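Local coordinates for putative peptidoglycan-binding/hydrolysing protein (Peptoclostridium difficile, PDB 5TV7) that probably binds peptidoglycan of the clostridial cell wall, and may take part in its hydrolysis, through a C-terminal peptidoglycan-binding domain that here carries glutamine hydroxamate, at residues R41-Q46 and G139-N144; E60-E65 and A80-S85; A120-L125 and Y130-D135; S148-K151 and S156-G159. All coordinates share one frame; numbering follows the deposited sequence.

Contact 1 of 4, residues R41-Q46 and G139-N144; sequences RDEHKQ and GSKTYN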
# COMPACT_ATOMS: atom_id res chain seq x y z
N ARG A 41 -6.90 -9.23 10.75
CA ARG A 41 -5.94 -9.49 11.84
C ARG A 41 -5.01 -10.66 11.51
O ARG A 41 -3.82 -10.59 11.78
CB ARG A 41 -6.66 -9.78 13.15
CG ARG A 41 -7.22 -8.56 13.85
CD ARG A 41 -7.97 -8.93 15.12
NE ARG A 41 -7.19 -9.80 16.01
CZ ARG A 41 -6.26 -9.38 16.88
NH1 ARG A 41 -5.62 -10.28 17.64
NH2 ARG A 41 -5.96 -8.10 17.02
N ASP A 42 -5.57 -11.71 10.92
CA ASP A 42 -4.78 -12.90 10.56
C ASP A 42 -3.80 -12.59 9.43
O ASP A 42 -2.68 -13.10 9.42
CB ASP A 42 -5.69 -14.05 10.14
CG ASP A 42 -6.59 -14.52 11.28
OD1 ASP A 42 -6.15 -14.48 12.45
OD2 ASP A 42 -7.73 -14.93 10.98
N GLU A 43 -4.23 -11.76 8.49
CA GLU A 43 -3.38 -11.38 7.37
C GLU A 43 -2.19 -10.56 7.91
O GLU A 43 -1.05 -10.79 7.53
CB GLU A 43 -4.20 -10.58 6.35
CG GLU A 43 -3.52 -10.43 4.99
CD GLU A 43 -4.25 -9.49 4.03
OE1 GLU A 43 -5.36 -9.00 4.36
OE2 GLU A 43 -3.70 -9.24 2.94
N HIS A 44 -2.48 -9.64 8.84
CA HIS A 44 -1.44 -8.79 9.46
C HIS A 44 -0.51 -9.64 10.32
O HIS A 44 0.70 -9.44 10.30
CB HIS A 44 -2.08 -7.67 10.28
CG HIS A 44 -1.09 -6.75 10.93
ND1 HIS A 44 -0.34 -5.84 10.22
CD2 HIS A 44 -0.77 -6.56 12.24
CE1 HIS A 44 0.43 -5.15 11.05
NE2 HIS A 44 0.18 -5.57 12.28
N LYS A 45 -1.10 -10.56 11.07
CA LYS A 45 -0.35 -11.48 11.92
C LYS A 45 0.68 -12.21 11.07
O LYS A 45 1.89 -12.11 11.32
CB LYS A 45 -1.31 -12.51 12.56
CG LYS A 45 -0.67 -13.54 13.48
CD LYS A 45 -1.52 -14.80 13.61
CE LYS A 45 -2.93 -14.54 14.14
NZ LYS A 45 -2.92 -13.91 15.49
N GLN A 46 0.22 -12.91 10.03
CA GLN A 46 1.13 -13.66 9.18
C GLN A 46 2.15 -12.75 8.50
O GLN A 46 3.29 -13.15 8.32
CB GLN A 46 0.38 -14.47 8.12
CG GLN A 46 1.27 -15.56 7.51
CD GLN A 46 0.57 -16.42 6.47
OE1 GLN A 46 -0.34 -15.97 5.78
NE2 GLN A 46 1.03 -17.66 6.34
N GLY A 139 6.06 -7.49 3.60
CA GLY A 139 6.18 -8.93 3.77
C GLY A 139 6.06 -9.65 2.43
O GLY A 139 6.23 -9.05 1.37
N SER A 140 5.74 -10.94 2.50
CA SER A 140 5.66 -11.78 1.31
C SER A 140 4.63 -11.36 0.27
O SER A 140 4.91 -11.44 -0.92
CB SER A 140 5.39 -13.23 1.72
OG SER A 140 6.45 -13.67 2.55
N LYS A 141 3.45 -10.93 0.71
CA LYS A 141 2.42 -10.50 -0.23
C LYS A 141 2.84 -9.29 -1.02
O LYS A 141 2.56 -9.22 -2.21
CB LYS A 141 1.08 -10.26 0.46
CG LYS A 141 0.44 -11.56 0.94
CD LYS A 141 -0.96 -11.36 1.47
CE LYS A 141 -1.92 -10.85 0.39
NZ LYS A 141 -3.34 -10.88 0.85
N THR A 142 3.52 -8.35 -0.35
CA THR A 142 4.02 -7.15 -1.00
C THR A 142 5.12 -7.53 -1.98
O THR A 142 5.17 -7.01 -3.08
CB THR A 142 4.56 -6.09 0.00
OG1 THR A 142 3.54 -5.73 0.94
CG2 THR A 142 5.01 -4.83 -0.73
N TYR A 143 6.00 -8.43 -1.56
CA TYR A 143 7.08 -8.90 -2.42
C TYR A 143 6.51 -9.51 -3.70
O TYR A 143 6.93 -9.12 -4.78
CB TYR A 143 7.98 -9.91 -1.69
CG TYR A 143 9.02 -10.57 -2.59
CD1 TYR A 143 10.25 -9.95 -2.83
CD2 TYR A 143 8.77 -11.78 -3.22
CE1 TYR A 143 11.20 -10.53 -3.65
CE2 TYR A 143 9.71 -12.37 -4.06
CZ TYR A 143 10.93 -11.73 -4.27
OH TYR A 143 11.89 -12.29 -5.09
N ASN A 144 5.55 -10.42 -3.56
CA ASN A 144 4.94 -11.08 -4.73
C ASN A 144 4.29 -10.08 -5.67
O ASN A 144 4.43 -10.19 -6.88
CB ASN A 144 3.90 -12.12 -4.32
CG ASN A 144 4.50 -13.26 -3.50
OD1 ASN A 144 5.69 -13.54 -3.56
ND2 ASN A 144 3.65 -13.92 -2.73

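Contact 2 of 4, residues E60-E65 and A80-S85; sequences EIFVPE and ASYTVS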
# COMPACT_ATOMS: atom_id res chain seq x y z
N GLU A 60 -1.81 0.35 12.48
CA GLU A 60 -2.87 0.75 11.56
C GLU A 60 -2.89 -0.13 10.32
O GLU A 60 -1.85 -0.46 9.76
CB GLU A 60 -2.73 2.20 11.13
CG GLU A 60 -3.06 3.19 12.24
CD GLU A 60 -3.21 4.61 11.73
OE1 GLU A 60 -2.87 4.86 10.54
OE2 GLU A 60 -3.67 5.47 12.51
N ILE A 61 -4.10 -0.51 9.92
CA ILE A 61 -4.31 -1.30 8.73
C ILE A 61 -5.44 -0.63 7.97
O ILE A 61 -6.49 -0.34 8.54
CB ILE A 61 -4.73 -2.76 9.04
CG1 ILE A 61 -3.79 -3.40 10.08
CG2 ILE A 61 -4.77 -3.58 7.75
CD1 ILE A 61 -4.28 -4.70 10.63
N PHE A 62 -5.21 -0.36 6.68
CA PHE A 62 -6.25 0.22 5.83
C PHE A 62 -6.86 -0.90 5.01
O PHE A 62 -6.15 -1.66 4.34
CB PHE A 62 -5.69 1.32 4.93
CG PHE A 62 -6.69 1.86 3.94
CD1 PHE A 62 -7.73 2.69 4.34
CD2 PHE A 62 -6.57 1.56 2.59
CE1 PHE A 62 -8.64 3.19 3.42
CE2 PHE A 62 -7.48 2.05 1.66
CZ PHE A 62 -8.52 2.87 2.08
N VAL A 63 -8.19 -1.01 5.09
CA VAL A 63 -8.94 -2.05 4.40
C VAL A 63 -9.76 -1.40 3.31
O VAL A 63 -10.71 -0.67 3.61
CB VAL A 63 -9.88 -2.79 5.37
CG1 VAL A 63 -10.70 -3.83 4.63
CG2 VAL A 63 -9.08 -3.41 6.50
N PRO A 64 -9.40 -1.64 2.04
CA PRO A 64 -10.18 -1.04 0.96
C PRO A 64 -11.56 -1.68 0.81
O PRO A 64 -11.76 -2.84 1.19
CB PRO A 64 -9.33 -1.28 -0.28
CG PRO A 64 -8.42 -2.40 0.06
CD PRO A 64 -8.29 -2.47 1.54
N GLU A 65 -12.51 -0.91 0.28
CA GLU A 65 -13.86 -1.41 0.03
C GLU A 65 -13.86 -2.54 -1.02
O GLU A 65 -14.77 -3.37 -1.03
CB GLU A 65 -14.80 -0.26 -0.37
CG GLU A 65 -14.45 0.44 -1.68
CD GLU A 65 -15.29 1.69 -1.95
OE1 GLU A 65 -15.11 2.28 -3.05
OE2 GLU A 65 -16.10 2.11 -1.09
N ALA A 80 -11.50 6.50 4.95
CA ALA A 80 -10.40 7.23 4.32
C ALA A 80 -10.46 7.01 2.82
O ALA A 80 -10.85 5.94 2.36
CB ALA A 80 -9.06 6.79 4.88
N SER A 81 -10.08 8.03 2.07
CA SER A 81 -10.10 8.01 0.62
C SER A 81 -8.76 8.57 0.11
O SER A 81 -8.44 9.74 0.34
CB SER A 81 -11.28 8.86 0.14
OG SER A 81 -11.39 8.85 -1.26
N TYR A 82 -7.97 7.73 -0.57
CA TYR A 82 -6.64 8.13 -1.04
C TYR A 82 -6.54 8.33 -2.54
O TYR A 82 -7.09 7.55 -3.32
CB TYR A 82 -5.59 7.06 -0.69
CG TYR A 82 -5.44 6.77 0.78
CD1 TYR A 82 -4.76 7.64 1.61
CD2 TYR A 82 -5.92 5.58 1.32
CE1 TYR A 82 -4.58 7.36 2.96
CE2 TYR A 82 -5.75 5.29 2.68
CZ TYR A 82 -5.09 6.19 3.49
OH TYR A 82 -4.92 5.91 4.82
N THR A 83 -5.78 9.34 -2.92
CA THR A 83 -5.44 9.63 -4.32
C THR A 83 -3.92 9.83 -4.35
O THR A 83 -3.30 9.99 -3.31
CB THR A 83 -6.17 10.85 -4.86
OG1 THR A 83 -5.95 11.96 -3.99
CG2 THR A 83 -7.67 10.59 -4.97
N VAL A 84 -3.34 9.86 -5.54
CA VAL A 84 -1.90 9.91 -5.69
C VAL A 84 -1.46 11.05 -6.58
O VAL A 84 -2.04 11.28 -7.64
CB VAL A 84 -1.38 8.60 -6.35
CG1 VAL A 84 0.13 8.65 -6.54
CG2 VAL A 84 -1.77 7.39 -5.51
N SER A 85 -0.41 11.75 -6.14
CA SER A 85 0.17 12.83 -6.90
C SER A 85 1.66 12.53 -7.01
O SER A 85 2.34 12.36 -6.00
CB SER A 85 -0.00 14.17 -6.19
OG SER A 85 0.58 15.20 -6.98

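Contact 3 of 4, residues A120-L125 and Y130-D135; sequences AAQIML and YNVGID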
# COMPACT_ATOMS: atom_id res chain seq x y z
N ALA A 120 2.77 3.71 1.23
CA ALA A 120 2.52 4.37 -0.04
C ALA A 120 2.55 3.38 -1.19
O ALA A 120 1.66 3.39 -2.05
CB ALA A 120 3.54 5.48 -0.28
N ALA A 121 3.54 2.50 -1.19
CA ALA A 121 3.65 1.48 -2.24
C ALA A 121 2.45 0.53 -2.20
O ALA A 121 1.93 0.16 -3.23
CB ALA A 121 4.95 0.70 -2.10
N GLN A 122 2.01 0.18 -0.99
CA GLN A 122 0.88 -0.74 -0.84
C GLN A 122 -0.41 -0.13 -1.36
O GLN A 122 -1.23 -0.82 -1.95
CB GLN A 122 0.74 -1.18 0.62
CG GLN A 122 1.84 -2.16 1.01
CD GLN A 122 1.94 -2.43 2.49
OE1 GLN A 122 1.50 -1.63 3.34
NE2 GLN A 122 2.54 -3.56 2.82
N ILE A 123 -0.59 1.16 -1.10
CA ILE A 123 -1.75 1.87 -1.59
C ILE A 123 -1.75 1.87 -3.12
O ILE A 123 -2.75 1.53 -3.72
CB ILE A 123 -1.82 3.28 -1.02
CG1 ILE A 123 -2.26 3.20 0.44
CG2 ILE A 123 -2.80 4.12 -1.83
CD1 ILE A 123 -2.04 4.46 1.23
N MSE A 124 -0.63 2.20 -3.72
CA MSE A 124 -0.53 2.23 -5.19
C MSE A 124 -0.70 0.87 -5.82
O MSE A 124 -1.40 0.73 -6.83
CB MSE A 124 0.81 2.87 -5.57
CG MSE A 124 0.73 4.37 -5.26
SE MSE A 124 2.28 5.32 -5.99
CE MSE A 124 3.59 4.67 -4.72
N LEU A 125 -0.09 -0.15 -5.23
CA LEU A 125 -0.22 -1.53 -5.75
C LEU A 125 -1.68 -1.97 -5.65
O LEU A 125 -2.23 -2.57 -6.59
CB LEU A 125 0.68 -2.49 -4.99
CG LEU A 125 2.17 -2.35 -5.23
CD1 LEU A 125 2.97 -3.07 -4.15
CD2 LEU A 125 2.54 -2.88 -6.61
N TYR A 130 -3.43 -5.24 -7.19
CA TYR A 130 -2.67 -6.24 -6.43
C TYR A 130 -3.25 -6.45 -5.05
O TYR A 130 -3.77 -5.51 -4.41
CB TYR A 130 -1.17 -5.90 -6.39
CG TYR A 130 -0.59 -5.88 -7.78
CD1 TYR A 130 -0.15 -7.06 -8.40
CD2 TYR A 130 -0.60 -4.71 -8.53
CE1 TYR A 130 0.31 -7.06 -9.71
CE2 TYR A 130 -0.13 -4.70 -9.84
CZ TYR A 130 0.31 -5.87 -10.42
OH TYR A 130 0.75 -5.83 -11.71
N ASN A 131 -3.18 -7.69 -4.60
CA ASN A 131 -3.67 -8.07 -3.32
C ASN A 131 -2.49 -8.08 -2.34
O ASN A 131 -1.66 -9.00 -2.34
CB ASN A 131 -4.35 -9.42 -3.44
CG ASN A 131 -5.11 -9.82 -2.21
OD1 ASN A 131 -4.81 -9.36 -1.11
ND2 ASN A 131 -6.08 -10.69 -2.37
N VAL A 132 -2.38 -7.01 -1.57
CA VAL A 132 -1.37 -6.86 -0.54
C VAL A 132 -2.15 -6.27 0.62
O VAL A 132 -3.15 -5.59 0.40
CB VAL A 132 -0.23 -5.89 -0.91
CG1 VAL A 132 0.39 -6.26 -2.24
CG2 VAL A 132 -0.72 -4.44 -0.98
N GLY A 133 -1.72 -6.52 1.83
CA GLY A 133 -2.37 -5.89 2.98
C GLY A 133 -1.75 -4.51 3.10
O GLY A 133 -0.53 -4.37 2.91
N ILE A 134 -2.56 -3.49 3.37
CA ILE A 134 -2.03 -2.14 3.51
C ILE A 134 -1.80 -1.85 4.99
O ILE A 134 -2.62 -1.21 5.66
CB ILE A 134 -2.96 -1.10 2.86
CG1 ILE A 134 -3.18 -1.47 1.39
CG2 ILE A 134 -2.36 0.30 3.00
CD1 ILE A 134 -4.33 -0.74 0.74
N ASP A 135 -0.67 -2.35 5.48
CA ASP A 135 -0.29 -2.22 6.90
C ASP A 135 1.11 -1.67 7.14
O ASP A 135 1.63 -1.80 8.23
CB ASP A 135 -0.40 -3.59 7.59
CG ASP A 135 0.54 -4.65 7.00
OD1 ASP A 135 1.32 -4.36 6.05
OD2 ASP A 135 0.49 -5.79 7.51

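Contact 4 of 4, residues S148-K151 and S156-G159; sequences SFQK and SADG. With HGA (glutamine hydroxamate), chain C.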
# COMPACT_ATOMS: atom_id res chain seq x y z
N SER A 148 5.39 -9.25 -9.51
CA SER A 148 4.37 -9.34 -10.56
C SER A 148 4.23 -8.04 -11.34
O SER A 148 4.12 -8.04 -12.56
CB SER A 148 3.00 -9.70 -9.96
OG SER A 148 3.02 -11.01 -9.43
N PHE A 149 4.18 -6.93 -10.60
CA PHE A 149 4.11 -5.60 -11.18
C PHE A 149 5.30 -5.35 -12.07
O PHE A 149 5.15 -4.88 -13.20
CB PHE A 149 4.02 -4.54 -10.07
CG PHE A 149 4.12 -3.13 -10.57
CD1 PHE A 149 3.02 -2.49 -11.10
CD2 PHE A 149 5.32 -2.43 -10.50
CE1 PHE A 149 3.10 -1.17 -11.56
CE2 PHE A 149 5.41 -1.12 -10.94
CZ PHE A 149 4.31 -0.49 -11.48
N GLN A 150 6.48 -5.66 -11.57
CA GLN A 150 7.70 -5.46 -12.35
C GLN A 150 7.68 -6.28 -13.64
O GLN A 150 8.08 -5.79 -14.71
CB GLN A 150 8.93 -5.77 -11.50
CG GLN A 150 9.17 -4.69 -10.46
CD GLN A 150 10.14 -5.10 -9.38
OE1 GLN A 150 10.30 -6.28 -9.07
NE2 GLN A 150 10.76 -4.11 -8.75
N LYS A 151 7.23 -7.53 -13.55
CA LYS A 151 7.15 -8.36 -14.75
C LYS A 151 6.14 -7.80 -15.73
O LYS A 151 6.41 -7.70 -16.92
CB LYS A 151 6.81 -9.81 -14.42
CG LYS A 151 7.97 -10.57 -13.78
CD LYS A 151 7.54 -11.97 -13.35
CE LYS A 151 8.71 -12.79 -12.83
NZ LYS A 151 8.23 -14.13 -12.36
N SER A 156 13.00 -4.84 -14.11
CA SER A 156 13.71 -5.96 -13.50
C SER A 156 12.89 -6.40 -12.28
O SER A 156 12.52 -5.59 -11.43
CB SER A 156 15.13 -5.57 -13.11
OG SER A 156 15.94 -5.47 -14.25
N ALA A 157 12.58 -7.69 -12.22
CA ALA A 157 11.71 -8.23 -11.20
C ALA A 157 12.48 -8.70 -9.97
O ALA A 157 12.45 -9.87 -9.63
CB ALA A 157 10.88 -9.35 -11.79
N ASP A 158 13.14 -7.76 -9.32
CA ASP A 158 13.94 -8.08 -8.12
C ASP A 158 13.16 -7.94 -6.80
O ASP A 158 13.72 -8.20 -5.74
CB ASP A 158 15.20 -7.20 -8.08
CG ASP A 158 14.90 -5.71 -8.10
OD1 ASP A 158 13.71 -5.32 -8.00
OD2 ASP A 158 15.86 -4.91 -8.21
N GLY A 159 11.89 -7.53 -6.87
CA GLY A 159 11.07 -7.38 -5.68
C GLY A 159 11.43 -6.18 -4.82
O GLY A 159 10.93 -6.04 -3.72
N HGA C . 14.19 -2.43 -8.48
CA HGA C . 14.93 -1.19 -8.32
CB HGA C . 16.33 -1.38 -8.91
CG HGA C . 17.41 -0.54 -8.20
CD HGA C . 17.74 -1.05 -6.81
OE1 HGA C . 17.57 -0.32 -5.85
NE2 HGA C . 18.20 -2.30 -6.70
OZ2 HGA C . 18.49 -2.85 -5.46
C HGA C . 14.18 -0.06 -9.00
O HGA C . 12.94 -0.15 -9.09
OXT HGA C . 14.80 0.95 -9.42

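Contact 1 of 4, residues R41-Q46 and G139-N144
K141 reaches across to E43 and closes a salt bridge with NZ 2.7 Å from OE2. The bond joins two helices, 38-46 and 140-152, and with them two parts of the chain: the helices fall in two different sequence ranges, N-terminal and C-terminal, both assigned to putative peptidoglycan-binding domains of the PGBD clan. The ammonium group does not lie in the plane of the carboxylate but meets OE2 from above, 48° out of it. E43 stretches out to get there: its CG stands anti to the backbone N (chi1 -165°) and the chain beyond stays extended. K141 arrives at about a right angle to it, with one bend in its chain at chi3 (63°) that turns CE and NZ toward the acid. The same NZ donates to N131 OD1 of the loop between helices 116-127 and 140-152, so two oxygens share the lysine. Elsewhere the two segments keep apart, with E43 and K141 CA atoms 9.6 Å from each other and little surface buried. G139 takes the N-cap position of helix 140-152, two residues before K141, and S140 N in the first turn donates to E50 OE1. Beyond the bridge little touches: K141 CE comes within 3.5 Å of E43 OE2, carried there with NZ.

Contact 2 of 4, residues E60-E65 and A80-S85
F62 and Y82 form the aromatic part of the contact, a T-shaped (edge-to-face) pair in which Y82 supplies the edge and F62 the face. Y82 CE2 stands over the centre of the F62 ring, 3.5 Å above its plane and nearly equidistant from its six carbons; the nearest of these, F62 CE1, is 3.6 Å from it. The ring centroids are 4.8 Å apart and the planes stand at 81°. The two side chains run past each other in opposite directions. F62 holds its CG anti to the backbone N (chi1 174°), whereas Y82 holds its CG anti to the carbonyl carbon (chi1 -59°), and together these settings swing the rings toward each other from the two strands. Strands 60-64 and 78-87 belong to one five-stranded antiparallel sheet but are not neighbours in it: strand 26-32 runs between them, and the pair meets over its I30. Helix 116-127 lies against the same face, with I123 touching Y82. A80 adds a methyl and a carbonyl contact to the phenyl ring: its CB is 3.9 Å from F62 CE1, and its carbonyl O lies at the ring edge, near the ring plane, 3.7 Å from CE1. The F62 face turned away from Y82 is met from within its own strand, by P64, whose backbone N lies 4.1 Å above the ring plane, offset toward the rim.

Contact 3 of 4, residues A120-L125 and Y130-D135
Q122 runs its extended side chain along the loop backbone at G133 to D135. Its OE1 accepts a weak bond from D135 N (3.1 Å, 122° at the hydrogen), and S136 N gives the same oxygen its stronger partner. The amide nitrogen, NE2, lies 3.5 Å from D135 OD1 and donates instead to T142 OG1 of helix 140-152. Further along, L125 O takes a hydrogen bond from Y130 N (3.0 Å, 148°), with the donor above the carbonyl plane; this oxygen also sits at the edge of the Y130 ring. The pattern is a helix followed by a loop folded back along it, part of the helical peptidoglycan-binding domain. Apolar groups fill the space between: V132 CG2 lies 3.9 Å from Q122 CB, and I134 CG2 meets I123 CG1 at the same distance, the two isoleucines crossing at about a right angle. The loop is fixed from outside as well. D135 turns its CG between its backbone N and carbonyl carbon (chi1 62°), where OD2 binds H44 and N47 and OD1 binds S137 N, while I134 is joined through its backbone to F62 of strand 60-64.

Contact 4 of 4, residues S148-K151 and S156-G159
G159 N gives a hydrogen bond to Q150 OE1 (3.0 Å, 155°) in the tight part of the contact, its N-H approaching within the plane of the amide carbonyl, toward one of its lone pairs. Q150 reaches this point from helix 140-152, extended into the curve of the loop at S156-G159. The other end of the amide, NE2, reaches D158 OD1 at 3.3 Å in a weak bond of poor angle; the two side chains cross at about a right angle, with amide and carboxylate planes 53° apart. T165 OG1 is a further partner of NE2. Close packing also brings S156 O to 3.2 Å from Q150 CD. The loop is bent by an inverse gamma turn centred on A157 and continues through G159 at positive phi. Helix 140-152 and the loop that follows it belong to the C-terminal peptidoglycan-binding domain and shape one wall of the glutamine hydroxamate pocket. D158 holds its CG between backbone N and carbonyl carbon (chi1 58°); OD2 accepts a hydrogen bond from the ligand amino nitrogen N at 3.0 Å, and OD1 lies equally near that nitrogen. I160 O, A164 N and T165 OG1 also bind the ligand, and I160 N is bonded to D158 OD1. On the looser, exposed side, K151 lies extended alongside the turn and touches it through its aliphatic stem, CG to A157 CB 3.7 Å.

How the contacts relate
Contacts 2 and 3 are buried, contact 1 lies at the surface and contact 4 is partly buried beside the ligand. Their chemistry follows: aromatic and apolar packing in contact 2, hydrogen bonds to a glutamine amide and to the helix backbone mixed with aliphatic packing in contact 3, a single salt bridge in contact 1, and amide and carboxylate groups near the ligand in contact 4. Contact 3 is central: its loop 130-135 is hydrogen-bonded to both helices of contact 1 and to strand 60-64 of contact 2, and Y130 packs on F149 of contact 4. Contacts 1 and 4 share helix 140-152, where Y143 rests on G159. Contacts 2 and 4 do not touch, their centres about 23 Å apart.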